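PDB 1RW1: ArsC family reductase from Pseudomonas aeruginosa, which probably acts as a glutathione-dependent thiol reductase of the ArsC family, built on a thioredoxin fold, although its cellular substrate is not established. Local coordinates for residues Y2-I7 and K15-L20; D28-D31 and G36-R39; T60-L65 and I79-A84; K90-E95 and D107-A112. One frame throughout, in Å; residues are numbered along the deposited sequence.

In the fold
The first half of the thioredoxin fold carries contacts 1 and 2: strand 2-6 packs on helix 11-22, and strand 27-31, its parallel neighbour, leads into the turn of contact 2, with centres about 12 Å apart. The centre of contact 4 lies about 8 Å from that of contact 1; there strand 93-95, on the other side of strand 2-6, receives helix 106-113, and the Tyr5 N to Val93 O pair, 2.8 Å apart, knits the two strands. Contact 3 belongs to the separate group of helices, about 22 Å by centres from both contact 1 and contact 4. It is tied to contact 2 by a 2.8 Å salt bridge from Arg39 NE to Glu80 OE2.

Contact 1: Y2-I7 and K15-L20; sequences YVLYGI and KARTWL
Leu4 lays its two methyl groups over the aliphatic part of Arg17 and the end of Leu20. Leu4 CD2 does the closest touching, 3.5 Å from CG of Arg17 and 4.0 Å from CD of the same residue. Leu4 CD1 and CD2 both lie 4.1 Å from Leu20 CD1. The first torsion of Leu4 sets CG anti to N (chi1 -169°) and carries the fork out from the strand; CD2 alone reaches Arg17, while both methyls meet Leu20. Arg17 and Leu20 stand three residues apart, nearly one helical turn, and so can share this single leucine. Leucine suits the place because it is branched and wholly apolar, on a buried face without hydrogen bonds across it.

Arginine suits the border: its methylenes join the apolar layer while its charged end continues past it. The chain of Arg17 bends at chi3 (76°). Its NE is hydrogen-bonded to Tyr27 OH, and its guanidinium makes a cation-pi contact with Phe29. Arg17 NH1 also donates to a water 2.9 Å away, lying in the guanidinium plane at its edge; that water donates in turn to Ile7 O at 3.0 Å, a bridge just beyond the strand's end.

Strand 2-6, helix 11-22 and strand 27-31 form the beta-alpha-beta unit that opens the thioredoxin fold. Leu4 also touches Tyr27 of the parallel strand, Leu94 of strand 93-95 and Tyr109 of helix 106-113.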
loop_
_atom_site.group_PDB
_atom_site.type_symbol
_atom_site.label_atom_id
_atom_site.label_comp_id
_atom_site.label_asym_id
_atom_site.label_seq_id
_atom_site.Cartn_x
_atom_site.Cartn_y
_atom_site.Cartn_z
ATOM N N TYR A 2 3.992 -14.193 3.859
ATOM C CA TYR A 2 4.159 -12.810 3.450
ATOM C C TYR A 2 3.083 -12.473 2.416
ATOM O O TYR A 2 2.721 -13.314 1.579
ATOM C CB TYR A 2 5.525 -12.644 2.815
ATOM C CG TYR A 2 6.665 -12.967 3.754
ATOM C CD1 TYR A 2 6.692 -12.479 5.053
ATOM C CD2 TYR A 2 7.731 -13.762 3.346
ATOM C CE1 TYR A 2 7.738 -12.765 5.910
ATOM C CE2 TYR A 2 8.791 -14.047 4.194
ATOM C CZ TYR A 2 8.785 -13.540 5.471
ATOM O OH TYR A 2 9.833 -13.828 6.312
ATOM N N VAL A 3 2.604 -11.236 2.466
ATOM C CA VAL A 3 1.530 -10.802 1.562
ATOM C C VAL A 3 1.900 -9.437 0.985
ATOM O O VAL A 3 2.208 -8.500 1.730
ATOM C CB VAL A 3 0.154 -10.709 2.268
ATOM C CG1 VAL A 3 -0.922 -10.404 1.242
ATOM C CG2 VAL A 3 -0.149 -12.003 3.015
ATOM N N LEU A 4 1.885 -9.346 -0.344
ATOM C CA LEU A 4 2.176 -8.129 -1.077
ATOM C C LEU A 4 0.861 -7.580 -1.623
ATOM O O LEU A 4 0.146 -8.287 -2.330
ATOM C CB LEU A 4 3.133 -8.448 -2.230
ATOM C CG LEU A 4 3.722 -7.216 -2.929
ATOM C CD1 LEU A 4 4.740 -6.510 -2.037
ATOM C CD2 LEU A 4 4.353 -7.632 -4.244
ATOM N N TYR A 5 0.577 -6.313 -1.351
ATOM C CA TYR A 5 -0.674 -5.663 -1.729
ATOM C C TYR A 5 -0.400 -4.596 -2.773
ATOM O O TYR A 5 0.468 -3.731 -2.586
ATOM C CB TYR A 5 -1.302 -4.975 -0.514
ATOM C CG TYR A 5 -1.696 -5.887 0.619
ATOM C CD1 TYR A 5 -0.772 -6.354 1.517
ATOM C CD2 TYR A 5 -3.010 -6.270 0.786
ATOM C CE1 TYR A 5 -1.142 -7.176 2.565
ATOM C CE2 TYR A 5 -3.398 -7.096 1.826
ATOM C CZ TYR A 5 -2.455 -7.545 2.726
ATOM O OH TYR A 5 -2.831 -8.361 3.768
ATOM N N GLY A 6 -1.180 -4.616 -3.848
ATOM C CA GLY A 6 -1.077 -3.596 -4.877
ATOM C C GLY A 6 -1.815 -4.028 -6.127
ATOM O O GLY A 6 -2.898 -4.606 -6.058
ATOM N N ILE A 7 -1.232 -3.733 -7.292
ATOM C CA ILE A 7 -1.791 -4.076 -8.596
ATOM C C ILE A 7 -0.670 -4.602 -9.486
ATOM O O ILE A 7 0.501 -4.563 -9.119
ATOM C CB ILE A 7 -2.493 -2.840 -9.253
ATOM C CG1 ILE A 7 -1.464 -1.761 -9.624
ATOM C CG2 ILE A 7 -3.591 -2.302 -8.357
ATOM C CD1 ILE A 7 -2.038 -0.630 -10.472
ATOM N N LYS A 15 9.150 -3.497 -9.777
ATOM C CA LYS A 15 10.456 -3.429 -9.159
ATOM C C LYS A 15 10.487 -4.287 -7.889
ATOM O O LYS A 15 11.404 -5.085 -7.684
ATOM C CB LYS A 15 10.811 -1.967 -8.834
ATOM C CG LYS A 15 11.002 -1.102 -10.069
ATOM C CD LYS A 15 10.848 0.388 -9.839
ATOM C CE LYS A 15 11.733 0.957 -8.792
ATOM N NZ LYS A 15 11.623 2.446 -8.827
ATOM N N ALA A 16 9.488 -4.105 -7.036
ATOM C CA ALA A 16 9.430 -4.807 -5.762
ATOM C C ALA A 16 9.293 -6.309 -5.977
ATOM O O ALA A 16 9.942 -7.099 -5.284
ATOM C CB ALA A 16 8.271 -4.287 -4.931
ATOM N N ARG A 17 8.438 -6.716 -6.919
ATOM C CA ARG A 17 8.295 -8.139 -7.189
ATOM C C ARG A 17 9.558 -8.727 -7.777
ATOM O O ARG A 17 9.903 -9.871 -7.480
ATOM C CB ARG A 17 7.109 -8.431 -8.096
ATOM C CG ARG A 17 5.798 -8.095 -7.397
ATOM C CD ARG A 17 4.559 -8.568 -8.140
ATOM N NE ARG A 17 4.383 -9.999 -7.992
ATOM C CZ ARG A 17 3.335 -10.651 -8.450
ATOM N NH1 ARG A 17 2.393 -10.007 -9.111
ATOM N NH2 ARG A 17 3.239 -11.956 -8.248
ATOM N N THR A 18 10.267 -7.983 -8.618
ATOM C CA THR A 18 11.544 -8.477 -9.098
ATOM C C THR A 18 12.509 -8.700 -7.936
ATOM O O THR A 18 13.203 -9.725 -7.906
ATOM C CB THR A 18 12.104 -7.543 -10.182
ATOM O OG1 THR A 18 11.163 -7.417 -11.249
ATOM C CG2 THR A 18 13.341 -8.131 -10.835
ATOM N N TRP A 19 12.572 -7.769 -6.998
ATOM C CA TRP A 19 13.406 -7.945 -5.815
ATOM C C TRP A 19 13.001 -9.226 -5.067
ATOM O O TRP A 19 13.852 -10.089 -4.769
ATOM C CB TRP A 19 13.323 -6.694 -4.930
ATOM C CG TRP A 19 14.390 -6.635 -3.875
ATOM C CD1 TRP A 19 15.521 -5.878 -3.900
ATOM C CD2 TRP A 19 14.434 -7.367 -2.640
ATOM N NE1 TRP A 19 16.279 -6.108 -2.780
ATOM C CE2 TRP A 19 15.642 -7.031 -1.997
ATOM C CE3 TRP A 19 13.606 -8.314 -2.042
ATOM C CZ2 TRP A 19 16.021 -7.588 -0.779
ATOM C CZ3 TRP A 19 13.983 -8.869 -0.835
ATOM C CH2 TRP A 19 15.188 -8.513 -0.220
ATOM N N LEU A 20 11.722 -9.350 -4.745
ATOM C CA LEU A 20 11.250 -10.493 -3.970
ATOM C C LEU A 20 11.490 -11.817 -4.710
ATOM O O LEU A 20 11.979 -12.796 -4.132
ATOM C CB LEU A 20 9.761 -10.337 -3.676
ATOM C CG LEU A 20 9.401 -9.225 -2.692
ATOM C CD1 LEU A 20 7.926 -8.932 -2.766
ATOM C CD2 LEU A 20 9.824 -9.577 -1.276
HETATM O O HOH W 1 2.026 -7.186 -9.340
#

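Contact 2: D28-D31 and G36-R39; sequences DFHD and GIDR
The imidazole of His30 meets Gly36 O at its edge, through NE2 and close to the ring plane, while CD1 of Ile37 comes obliquely to the ring; Tyr5 brings a second ring against it, the two inclined to each other. Nearby, one face of the Phe29 ring carries CA of Asp31, 3.8 Å above the plane and toward the rim. The setting is the exit of parallel strand 27-31 in the thioredoxin fold, where the chain makes the short helix 32-35 and turns into helix 39-49.

Both ends of that turn are marked by capping residues. Asp31 is the N-cap of the short helix, its OD1 taking the backbone N of Lys33, and Asp38 caps the start of the next. Gly36 is the first residue to leave the short helix, and its positive phi is one that glycine adopts easily. Histidine fits opposite because a ring N-H can reach a backbone carbonyl across the turn; Ile37 adds a methyl, CD1, 3.7 Å from His30 NE2, an apolar neighbour beside the hydrogen bond.

The side chain of His30 extends toward the loop, and His30 NE2 donates to Gly36 O over 2.8 Å, with an N-H...O angle of 154° and the donor tilted 24° from the carbonyl plane.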
loop_
_atom_site.group_PDB
_atom_site.type_symbol
_atom_site.label_atom_id
_atom_site.label_comp_id
_atom_site.label_asym_id
_atom_site.label_seq_id
_atom_site.Cartn_x
_atom_site.Cartn_y
_atom_site.Cartn_z
ATOM N N ASP A 28 2.139 -14.224 -1.086
ATOM C CA ASP A 28 0.844 -14.100 -1.729
ATOM C C ASP A 28 0.709 -12.686 -2.279
ATOM O O ASP A 28 1.266 -11.748 -1.714
ATOM C CB ASP A 28 -0.269 -14.361 -0.717
ATOM C CG ASP A 28 -0.469 -15.834 -0.409
ATOM O OD1 ASP A 28 0.230 -16.690 -0.986
ATOM O OD2 ASP A 28 -1.307 -16.185 0.424
ATOM N N PHE A 29 -0.034 -12.536 -3.362
ATOM C CA PHE A 29 -0.290 -11.247 -3.983
ATOM C C PHE A 29 -1.765 -10.917 -3.854
ATOM O O PHE A 29 -2.612 -11.643 -4.372
ATOM C CB PHE A 29 0.147 -11.285 -5.441
ATOM C CG PHE A 29 -0.271 -10.074 -6.257
ATOM C CD1 PHE A 29 -0.158 -8.779 -5.777
ATOM C CD2 PHE A 29 -0.782 -10.246 -7.529
ATOM C CE1 PHE A 29 -0.534 -7.688 -6.568
ATOM C CE2 PHE A 29 -1.154 -9.164 -8.310
ATOM C CZ PHE A 29 -1.030 -7.898 -7.835
ATOM N N HIS A 30 -2.049 -9.832 -3.144
ATOM C CA HIS A 30 -3.392 -9.303 -2.951
ATOM C C HIS A 30 -3.569 -8.140 -3.930
ATOM O O HIS A 30 -2.978 -7.076 -3.745
ATOM C CB HIS A 30 -3.572 -8.832 -1.520
ATOM C CG HIS A 30 -4.931 -8.280 -1.243
ATOM N ND1 HIS A 30 -5.819 -8.889 -0.385
ATOM C CD2 HIS A 30 -5.526 -7.144 -1.680
ATOM C CE1 HIS A 30 -6.906 -8.146 -0.320
ATOM N NE2 HIS A 30 -6.756 -7.083 -1.089
ATOM N N ASP A 31 -4.334 -8.389 -4.990
ATOM C CA ASP A 31 -4.460 -7.506 -6.151
ATOM C C ASP A 31 -5.745 -6.702 -6.011
ATOM O O ASP A 31 -6.848 -7.274 -6.084
ATOM C CB ASP A 31 -4.539 -8.412 -7.370
ATOM C CG ASP A 31 -4.699 -7.694 -8.686
ATOM O OD1 ASP A 31 -4.815 -6.443 -8.729
ATOM O OD2 ASP A 31 -4.707 -8.423 -9.714
ATOM N N GLY A 36 -10.287 -6.062 -4.327
ATOM C CA GLY A 36 -10.563 -4.874 -3.547
ATOM C C GLY A 36 -9.712 -4.797 -2.286
ATOM O O GLY A 36 -8.592 -5.321 -2.231
ATOM N N ILE A 37 -10.229 -4.112 -1.262
ATOM C CA ILE A 37 -9.567 -3.978 0.051
ATOM C C ILE A 37 -10.666 -3.626 1.054
ATOM O O ILE A 37 -11.752 -3.203 0.670
ATOM C CB ILE A 37 -8.478 -2.891 0.011
ATOM C CG1 ILE A 37 -7.491 -2.978 1.190
ATOM C CG2 ILE A 37 -9.119 -1.493 -0.026
ATOM C CD1 ILE A 37 -6.828 -4.333 1.413
ATOM N N ASP A 38 -10.367 -3.778 2.340
ATOM C CA ASP A 38 -11.345 -3.487 3.370
ATOM C C ASP A 38 -10.771 -2.564 4.443
ATOM O O ASP A 38 -9.566 -2.293 4.506
ATOM C CB ASP A 38 -11.887 -4.783 3.985
ATOM C CG ASP A 38 -10.851 -5.511 4.811
ATOM O OD1 ASP A 38 -9.713 -5.061 4.969
ATOM O OD2 ASP A 38 -11.147 -6.491 5.486
ATOM N N ARG A 39 -11.647 -2.089 5.314
ATOM C CA ARG A 39 -11.263 -1.141 6.340
ATOM C C ARG A 39 -10.337 -1.761 7.360
ATOM O O ARG A 39 -9.518 -1.058 7.942
ATOM C CB ARG A 39 -12.456 -0.607 7.084
ATOM C CG ARG A 39 -13.212 0.399 6.414
ATOM C CD ARG A 39 -14.163 1.071 7.394
ATOM N NE ARG A 39 -15.092 1.901 6.673
ATOM C CZ ARG A 39 -16.230 1.470 6.190
ATOM N NH1 ARG A 39 -16.614 0.211 6.373
ATOM N NH2 ARG A 39 -16.976 2.304 5.499
#

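Contact 3: T60-L65 and I79-A84; sequences TTFRKL and IELMLA
Leu81 pushes one methyl, CD1, against two residues at and just after the end of the short helix 60-63. Leu81 CD1 meets Leu65 CD1 at 4.0 Å, the two leucine side chains running at a slant to one another. The same Leu81 CD1 comes within 4.3 Å of CE2 of the Phe62 ring, reached from an oblique direction. A single methyl thus touches both an aromatic carbon and another methyl.

Behind this first shell, the backbone sets the pair in place. Leu65 lies just past the helical turns, Leu65 N hydrogen-bonded to Phe62 O at 3.0 Å, and this turn brings its side chain round next to the ring. The ring of Phe62 swings away from its backbone N (chi1 -174°), which carries its far end toward Leu81. Further out, Lys70 of helix 67-70 touches both Phe62 and Leu65, and Met88 touches Leu81 from the loop after helix 75-84. Thr61 OG1 is hydrogen-bonded to Ser87 OG, a polar link between the same two regions.

Leucine and phenylalanine suit this partly buried seam between helices 60-63 and 75-84, since each offers carbon alone. With no hydrogen bond across it, the contact rests on dispersion and the exclusion of water, which demand fit but little directionality.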
loop_
_atom_site.group_PDB
_atom_site.type_symbol
_atom_site.label_atom_id
_atom_site.label_comp_id
_atom_site.label_asym_id
_atom_site.label_seq_id
_atom_site.Cartn_x
_atom_site.Cartn_y
_atom_site.Cartn_z
ATOM N N THR A 60 -2.114 10.618 -8.960
ATOM C CA THR A 60 -3.128 11.217 -9.802
ATOM C C THR A 60 -4.519 11.055 -9.234
ATOM O O THR A 60 -5.347 11.960 -9.359
ATOM C CB THR A 60 -3.094 10.670 -11.232
ATOM O OG1 THR A 60 -3.314 9.264 -11.244
ATOM C CG2 THR A 60 -1.719 10.867 -11.859
ATOM N N THR A 61 -4.804 9.901 -8.648
ATOM C CA THR A 61 -6.154 9.645 -8.175
ATOM C C THR A 61 -6.542 10.633 -7.077
ATOM O O THR A 61 -7.646 11.209 -7.080
ATOM C CB THR A 61 -6.281 8.206 -7.733
ATOM O OG1 THR A 61 -5.932 7.398 -8.867
ATOM C CG2 THR A 61 -7.701 7.868 -7.364
ATOM N N PHE A 62 -5.640 10.846 -6.137
ATOM C CA PHE A 62 -5.906 11.857 -5.118
ATOM C C PHE A 62 -6.002 13.251 -5.713
ATOM O O PHE A 62 -6.891 14.022 -5.333
ATOM C CB PHE A 62 -4.841 11.794 -4.015
ATOM C CG PHE A 62 -5.126 12.721 -2.857
ATOM C CD1 PHE A 62 -4.679 14.025 -2.891
ATOM C CD2 PHE A 62 -5.868 12.292 -1.763
ATOM C CE1 PHE A 62 -4.949 14.886 -1.855
ATOM C CE2 PHE A 62 -6.164 13.167 -0.735
ATOM C CZ PHE A 62 -5.700 14.458 -0.779
ATOM N N ARG A 63 -5.117 13.578 -6.646
ATOM C CA ARG A 63 -5.114 14.931 -7.226
ATOM C C ARG A 63 -6.480 15.286 -7.749
ATOM O O ARG A 63 -6.888 16.447 -7.677
ATOM C CB ARG A 63 -4.058 15.104 -8.353
ATOM C CG ARG A 63 -2.583 15.246 -7.880
ATOM C CD ARG A 63 -1.472 15.288 -9.005
ATOM N NE ARG A 63 -0.603 14.107 -8.933
ATOM C CZ ARG A 63 -0.204 13.388 -9.982
ATOM N NH1 ARG A 63 -0.588 13.744 -11.199
ATOM N NH2 ARG A 63 0.594 12.328 -9.817
ATOM N N LYS A 64 -7.171 14.291 -8.293
ATOM C CA LYS A 64 -8.455 14.501 -8.967
ATOM C C LYS A 64 -9.642 14.679 -8.013
ATOM O O LYS A 64 -10.712 15.032 -8.457
ATOM C CB LYS A 64 -8.754 13.325 -9.926
ATOM C CG LYS A 64 -7.995 13.341 -11.244
ATOM C CD LYS A 64 -8.476 12.240 -12.203
ATOM C CE LYS A 64 -7.690 12.278 -13.516
ATOM N NZ LYS A 64 -7.076 10.972 -13.864
ATOM N N LEU A 65 -9.501 14.404 -6.725
ATOM C CA LEU A 65 -10.633 14.530 -5.806
ATOM C C LEU A 65 -11.171 15.952 -5.746
ATOM O O LEU A 65 -10.462 16.901 -6.072
ATOM C CB LEU A 65 -10.221 14.123 -4.402
ATOM C CG LEU A 65 -9.887 12.640 -4.196
ATOM C CD1 LEU A 65 -9.315 12.417 -2.826
ATOM C CD2 LEU A 65 -11.078 11.731 -4.435
ATOM N N ILE A 79 -9.022 6.841 5.481
ATOM C CA ILE A 79 -9.410 5.456 5.305
ATOM C C ILE A 79 -10.646 5.356 4.407
ATOM O O ILE A 79 -10.709 4.497 3.519
ATOM C CB ILE A 79 -9.615 4.788 6.686
ATOM C CG1 ILE A 79 -8.260 4.560 7.360
ATOM C CG2 ILE A 79 -10.401 3.486 6.541
ATOM C CD1 ILE A 79 -8.362 4.130 8.805
ATOM N N GLU A 80 -11.634 6.225 4.602
ATOM C CA GLU A 80 -12.805 6.166 3.735
ATOM C C GLU A 80 -12.458 6.424 2.279
ATOM O O GLU A 80 -13.029 5.792 1.392
ATOM C CB GLU A 80 -13.908 7.129 4.201
ATOM C CG GLU A 80 -14.479 6.763 5.569
ATOM C CD GLU A 80 -14.949 5.316 5.647
ATOM O OE1 GLU A 80 -15.861 4.933 4.902
ATOM O OE2 GLU A 80 -14.367 4.544 6.428
ATOM N N LEU A 81 -11.550 7.347 2.019
ATOM C CA LEU A 81 -11.146 7.633 0.640
ATOM C C LEU A 81 -10.492 6.407 -0.003
ATOM O O LEU A 81 -10.797 6.041 -1.141
ATOM C CB LEU A 81 -10.177 8.808 0.592
ATOM C CG LEU A 81 -10.722 10.175 0.978
ATOM C CD1 LEU A 81 -9.596 11.206 0.950
ATOM C CD2 LEU A 81 -11.860 10.602 0.076
HETATM N N MSE A 82 -9.567 5.793 0.721
HETATM C CA MSE A 82 -8.851 4.621 0.199
HETATM C C MSE A 82 -9.726 3.393 0.038
HETATM O O MSE A 82 -9.500 2.581 -0.860
HETATM C CB MSE A 82 -7.659 4.304 1.097
HETATM C CG MSE A 82 -6.594 5.375 1.031
HETATM SE SE MSE A 82 -4.955 4.938 2.051
HETATM C CE MSE A 82 -5.650 5.279 3.852
ATOM N N LEU A 83 -10.719 3.263 0.909
ATOM C CA LEU A 83 -11.618 2.125 0.875
ATOM C C LEU A 83 -12.384 2.127 -0.440
ATOM O O LEU A 83 -12.532 1.079 -1.083
ATOM C CB LEU A 83 -12.582 2.209 2.061
ATOM C CG LEU A 83 -13.616 1.098 2.162
ATOM C CD1 LEU A 83 -12.969 -0.262 2.311
ATOM C CD2 LEU A 83 -14.530 1.392 3.289
ATOM N N ALA A 84 -12.907 3.289 -0.830
ATOM C CA ALA A 84 -13.691 3.358 -2.054
ATOM C C ALA A 84 -12.815 3.325 -3.297
ATOM O O ALA A 84 -13.262 2.848 -4.344
ATOM C CB ALA A 84 -14.528 4.604 -2.071
#

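Contact 4: K90-E95 and D107-A112; sequences KRPVLE and DAYAAA
Pro92 follows a cis peptide bond and leads directly into strand 93-95, facing helix 106-113 across the gap spanned by Tyr109. The backbones stay well apart, Leu94 and Tyr109 being the nearest pair at 9.1 Å between CA atoms, so the gap is bridged mainly by the long Tyr109 side chain. Pro92 and Leu94 both direct their CB atoms toward the helix, whereas Val93 between them points away.

Tyr109 does the bridging. With CG beside the backbone N (chi1 -88°), the ring reaches out from the helix until its hydroxyl end arrives at the strand. Leu94 CD2 sits over one face of the Tyr109 ring, 4.0 Å from the centroid and 22° off the normal, a CH-pi contact displaced toward the phenol end: CZ of Tyr109 is the nearest ring atom to Leu94 CD2, at 3.7 Å.

A cis-proline just before the third strand is a hallmark of the thioredoxin fold, and here the proline also takes part in the core. Pro92 CG lies 3.6 Å from Tyr109 OH, while the same oxygen is 3.8 Å from CB of Leu94. The compact proline ring suits a place beside the phenol end, and leucine supplies a methyl whose C-H groups can rest on the aromatic face. Phe104 meets the Tyr109 ring edge-to-face, and Leu20 of helix 11-22 also touches Tyr109.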
loop_
_atom_site.group_PDB
_atom_site.type_symbol
_atom_site.label_atom_id
_atom_site.label_comp_id
_atom_site.label_asym_id
_atom_site.label_seq_id
_atom_site.Cartn_x
_atom_site.Cartn_y
_atom_site.Cartn_z
ATOM N N LYS A 90 -0.745 3.854 -1.295
ATOM C CA LYS A 90 0.643 3.734 -1.704
ATOM C C LYS A 90 0.992 2.262 -1.935
ATOM O O LYS A 90 0.543 1.377 -1.209
ATOM C CB LYS A 90 1.560 4.331 -0.644
ATOM C CG LYS A 90 1.712 5.827 -0.728
ATOM C CD LYS A 90 3.097 6.303 -0.307
ATOM C CE LYS A 90 3.173 7.824 -0.173
ATOM N NZ LYS A 90 2.305 8.281 0.916
ATOM N N ARG A 91 1.827 2.034 -2.939
ATOM C CA ARG A 91 2.234 0.678 -3.341
ATOM C C ARG A 91 3.745 0.506 -3.138
ATOM O O ARG A 91 4.522 1.451 -3.373
ATOM C CB ARG A 91 1.808 0.362 -4.761
ATOM C CG ARG A 91 0.302 0.364 -4.925
ATOM C CD ARG A 91 -0.132 -0.118 -6.276
ATOM N NE ARG A 91 0.228 0.749 -7.383
ATOM C CZ ARG A 91 -0.599 1.599 -7.976
ATOM N NH1 ARG A 91 -1.833 1.802 -7.544
ATOM N NH2 ARG A 91 -0.171 2.248 -9.041
ATOM N N PRO A 92 4.161 -0.746 -2.983
ATOM C CA PRO A 92 3.374 -1.813 -2.370
ATOM C C PRO A 92 3.085 -1.587 -0.912
ATOM O O PRO A 92 3.630 -0.672 -0.305
ATOM C CB PRO A 92 4.291 -3.055 -2.516
ATOM C CG PRO A 92 5.499 -2.599 -3.286
ATOM C CD PRO A 92 5.575 -1.127 -3.022
ATOM N N VAL A 93 2.257 -2.459 -0.341
ATOM C CA VAL A 93 2.323 -2.756 1.091
ATOM C C VAL A 93 2.777 -4.197 1.189
ATOM O O VAL A 93 2.271 -5.064 0.470
ATOM C CB VAL A 93 0.999 -2.523 1.829
ATOM C CG1 VAL A 93 1.131 -2.898 3.292
ATOM C CG2 VAL A 93 0.554 -1.084 1.686
ATOM N N LEU A 94 3.747 -4.474 2.055
ATOM C CA LEU A 94 4.263 -5.825 2.242
ATOM C C LEU A 94 4.099 -6.186 3.704
ATOM O O LEU A 94 4.689 -5.534 4.577
ATOM C CB LEU A 94 5.724 -5.908 1.841
ATOM C CG LEU A 94 6.422 -7.252 2.105
ATOM C CD1 LEU A 94 5.774 -8.414 1.354
ATOM C CD2 LEU A 94 7.894 -7.144 1.727
ATOM N N GLU A 95 3.292 -7.215 3.971
ATOM C CA GLU A 95 3.055 -7.736 5.315
ATOM C C GLU A 95 4.068 -8.817 5.626
ATOM O O GLU A 95 4.184 -9.796 4.907
ATOM C CB GLU A 95 1.609 -8.186 5.448
ATOM C CG GLU A 95 0.683 -6.977 5.504
ATOM C CD GLU A 95 -0.749 -7.354 5.717
ATOM O OE1 GLU A 95 -1.111 -8.524 5.467
ATOM O OE2 GLU A 95 -1.510 -6.477 6.149
ATOM N N ASP A 107 16.752 -1.333 0.580
ATOM C CA ASP A 107 17.458 -1.559 1.838
ATOM C C ASP A 107 16.518 -2.065 2.931
ATOM O O ASP A 107 16.922 -2.889 3.760
ATOM C CB ASP A 107 18.185 -0.292 2.310
ATOM C CG ASP A 107 19.325 0.109 1.397
ATOM O OD1 ASP A 107 19.719 -0.699 0.529
ATOM O OD2 ASP A 107 19.889 1.223 1.483
ATOM N N ALA A 108 15.271 -1.588 2.938
ATOM C CA ALA A 108 14.293 -2.054 3.919
ATOM C C ALA A 108 13.866 -3.482 3.605
ATOM O O ALA A 108 13.673 -4.297 4.506
ATOM C CB ALA A 108 13.081 -1.144 3.954
ATOM N N TYR A 109 13.683 -3.791 2.320
ATOM C CA TYR A 109 13.377 -5.155 1.924
ATOM C C TYR A 109 14.537 -6.071 2.351
ATOM O O TYR A 109 14.308 -7.137 2.897
ATOM C CB TYR A 109 13.118 -5.233 0.406
ATOM C CG TYR A 109 11.679 -4.973 0.004
ATOM C CD1 TYR A 109 10.938 -3.958 0.566
ATOM C CD2 TYR A 109 11.065 -5.766 -0.935
ATOM C CE1 TYR A 109 9.604 -3.756 0.206
ATOM C CE2 TYR A 109 9.749 -5.572 -1.306
ATOM C CZ TYR A 109 9.012 -4.569 -0.729
ATOM O OH TYR A 109 7.689 -4.419 -1.111
ATOM N N ALA A 110 15.774 -5.650 2.104
ATOM C CA ALA A 110 16.934 -6.444 2.481
ATOM C C ALA A 110 17.012 -6.661 3.990
ATOM O O ALA A 110 17.312 -7.759 4.460
ATOM C CB ALA A 110 18.200 -5.776 2.002
ATOM N N ALA A 111 16.753 -5.604 4.745
ATOM C CA ALA A 111 16.828 -5.694 6.199
ATOM C C ALA A 111 15.781 -6.675 6.736
ATOM O O ALA A 111 16.005 -7.351 7.743
ATOM C CB ALA A 111 16.640 -4.323 6.814
ATOM N N ALA A 112 14.642 -6.760 6.056
ATOM C CA ALA A 112 13.558 -7.615 6.511
ATOM C C ALA A 112 13.692 -9.065 6.063
ATOM O O ALA A 112 13.247 -9.970 6.759
ATOM C CB ALA A 112 12.234 -7.064 6.028
#